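Local atomic coordinates of branched-chain alpha-ketoacid decarboxylase (Lactococcus lactis, PDB entry 2VBF), a protein that probably decarboxylates branched-chain and aromatic alpha-keto acids to aldehydes, using thiamine diphosphate and a magnesium ion as cofactors. Residues 341-344 with 345-349. Numbering follows the deposited sequence.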
ATOM      1  N   PHE A 341     -16.769 -22.188  24.553  1.00 30.51           N
ATOM      2  CA  PHE A 341     -15.815 -23.268  24.309  1.00 29.09           C
ATOM      3  C   PHE A 341     -14.578 -22.738  23.592  1.00 28.26           C
ATOM      4  O   PHE A 341     -14.644 -21.705  22.919  1.00 27.82           O
ATOM      5  CB  PHE A 341     -16.461 -24.356  23.448  1.00 29.49           C
ATOM      6  CG  PHE A 341     -16.601 -23.963  22.010  1.00 29.40           C
ATOM      7  CD1 PHE A 341     -15.638 -24.330  21.077  1.00 29.95           C
ATOM      8  CD2 PHE A 341     -17.666 -23.179  21.602  1.00 30.51           C
ATOM      9  CE1 PHE A 341     -15.749 -23.935  19.758  1.00 30.77           C
ATOM     10  CE2 PHE A 341     -17.784 -22.785  20.293  1.00 30.18           C
ATOM     11  CZ  PHE A 341     -16.821 -23.166  19.365  1.00 29.77           C
ATOM     12  N   ASP A 342     -13.468 -23.461  23.725  1.00 27.02           N
ATOM     13  CA  ASP A 342     -12.252 -23.178  22.960  1.00 26.68           C
ATOM     14  C   ASP A 342     -12.134 -24.116  21.756  1.00 24.97           C
ATOM     15  O   ASP A 342     -12.049 -25.335  21.901  1.00 24.00           O
ATOM     16  CB  ASP A 342     -11.009 -23.314  23.841  1.00 28.06           C
ATOM     17  CG  ASP A 342      -9.735 -22.926  23.109  1.00 29.15           C
ATOM     18  OD1 ASP A 342      -9.511 -21.712  22.903  1.00 33.17           O
ATOM     19  OD2 ASP A 342      -8.964 -23.830  22.738  1.00 31.28           O
ATOM     20  N   PHE A 343     -12.117 -23.520  20.567  1.00 22.56           N
ATOM     21  CA  PHE A 343     -11.969 -24.240  19.298  1.00 22.71           C
ATOM     22  C   PHE A 343     -10.750 -25.180  19.262  1.00 22.14           C
ATOM     23  O   PHE A 343     -10.868 -26.354  18.909  1.00 22.31           O
ATOM     24  CB  PHE A 343     -11.891 -23.194  18.176  1.00 20.80           C
ATOM     25  CG  PHE A 343     -11.616 -23.761  16.821  1.00 20.16           C
ATOM     26  CD1 PHE A 343     -12.617 -24.393  16.101  1.00 19.41           C
ATOM     27  CD2 PHE A 343     -10.365 -23.614  16.234  1.00 19.70           C
ATOM     28  CE1 PHE A 343     -12.368 -24.908  14.840  1.00 19.50           C
ATOM     29  CE2 PHE A 343     -10.113 -24.129  14.967  1.00 19.94           C
ATOM     30  CZ  PHE A 343     -11.113 -24.768  14.274  1.00 18.40           C
ATOM     31  N   ARG A 344      -9.578 -24.656  19.610  1.00 23.86           N
ATOM     32  CA  ARG A 344      -8.350 -25.450  19.606  1.00 24.64           C
ATOM     33  C   ARG A 344      -8.488 -26.666  20.520  1.00 24.26           C
ATOM     34  O   ARG A 344      -8.158 -27.795  20.129  1.00 23.11           O
ATOM     35  CB  ARG A 344      -7.172 -24.583  20.057  1.00 26.64           C
ATOM     36  CG  ARG A 344      -5.820 -25.284  20.158  1.00 27.94           C
ATOM     37  CD  ARG A 344      -4.915 -24.518  21.107  1.00 29.58           C
ATOM     38  NE  ARG A 344      -3.600 -25.127  21.282  1.00 32.09           N
ATOM     39  CZ  ARG A 344      -2.648 -24.640  22.080  1.00 33.36           C
ATOM     40  NH1 ARG A 344      -2.856 -23.524  22.778  1.00 35.01           N
ATOM     41  NH2 ARG A 344      -1.477 -25.265  22.175  1.00 35.11           N
ATOM     42  N   ALA A 345      -8.983 -26.416  21.733  1.00 23.47           N
ATOM     43  CA  ALA A 345      -9.206 -27.468  22.734  1.00 24.35           C
ATOM     44  C   ALA A 345     -10.092 -28.579  22.187  1.00 24.01           C
ATOM     45  O   ALA A 345      -9.767 -29.762  22.305  1.00 23.74           O
ATOM     46  CB  ALA A 345      -9.819 -26.873  24.006  1.00 23.97           C
ATOM     47  N   VAL A 346     -11.197 -28.202  21.559  1.00 25.13           N
ATOM     48  CA  VAL A 346     -12.137 -29.203  21.065  1.00 24.63           C
ATOM     49  C   VAL A 346     -11.523 -30.002  19.913  1.00 25.13           C
ATOM     50  O   VAL A 346     -11.557 -31.233  19.920  1.00 24.47           O
ATOM     51  CB  VAL A 346     -13.502 -28.584  20.689  1.00 25.35           C
ATOM     52  CG1 VAL A 346     -14.419 -29.640  20.102  1.00 25.14           C
ATOM     53  CG2 VAL A 346     -14.149 -27.952  21.923  1.00 24.07           C
ATOM     54  N   VAL A 347     -10.913 -29.314  18.948  1.00 24.60           N
ATOM     55  CA  VAL A 347     -10.333 -30.000  17.792  1.00 25.66           C
ATOM     56  C   VAL A 347      -9.221 -30.963  18.206  1.00 26.47           C
ATOM     57  O   VAL A 347      -9.143 -32.079  17.692  1.00 27.23           O
ATOM     58  CB  VAL A 347      -9.831 -28.994  16.731  1.00 24.98           C
ATOM     59  CG1 VAL A 347      -9.086 -29.705  15.604  1.00 25.40           C
ATOM     60  CG2 VAL A 347     -11.007 -28.203  16.183  1.00 24.70           C
ATOM     61  N   SER A 348      -8.387 -30.546  19.160  1.00 27.91           N
ATOM     62  CA  SER A 348      -7.284 -31.393  19.623  0.50 28.96           C
ATOM     63  C   SER A 348      -7.758 -32.553  20.511  1.00 29.78           C
ATOM     64  O   SER A 348      -6.994 -33.480  20.775  1.00 31.46           O
ATOM     65  CB  SER A 348      -6.225 -30.560  20.355  0.50 29.21           C
ATOM     66  OG  SER A 348      -6.760 -29.937  21.503  0.50 28.91           O
ATOM     67  N   SER A 349      -9.013 -32.510  20.960  1.00 30.06           N
ATOM     68  CA  SER A 349      -9.586 -33.605  21.750  0.50 31.00           C
ATOM     69  C   SER A 349     -10.281 -34.655  20.873  1.00 31.74           C
ATOM     70  O   SER A 349     -10.805 -35.650  21.383  1.00 31.46           O
ATOM     71  CB  SER A 349     -10.565 -33.059  22.795  0.50 30.98           C
ATOM     72  OG  SER A 349     -11.677 -32.427  22.181  0.50 31.45           O
TER
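Asp342 caps the amino end of the short helix 343-348 by accepting a hydrogen bond from the Ala345 N-H: Ala345 N lies 2.8 Å from Asp342 OD2. This is a side-chain N-cap, opening a helix in the central domain of this thiamine diphosphate enzyme, away from the cofactor. The amide meets OD2 on its anti side, 22° out of the carboxylate plane, and Asp342 OD2 also lies 3.4 Å from Ala345 CB. The backbone of Asp342 takes part as well: Asp342 O accepts from Val346 N at 3.0 Å in the first turn's bond. With an alanine here in place of the aspartate, the Ala345 N-H would probably be left without its carboxylate acceptor at the start of the helix.

One residue further along, Val347 N bonds to Phe343 O, and the two side chains run side by side in the same direction. Val347 CG2 sits over one face of the Phe343 ring, 4.0 Å from the centroid and shifted toward the rim, a CH-pi contact. CG anti to the backbone N (chi1 175°) turns one face of the Phe343 ring to that methyl; Leu244 touches both residues. Phe341 CD1 lies 4.0 Å from Val346 CG2, the two side chains crossing at about a right angle.

Outside the helix, Glu214 of helix 212-227 touches Phe341, Ala345 and Val346, and its OE2 accepts from Asp342 N, a second-shell bond that is consistent with Glu214 positioning the capping residue. Beside the capped turn, Val346 CG2 packs 3.4 Å from Asp342 O.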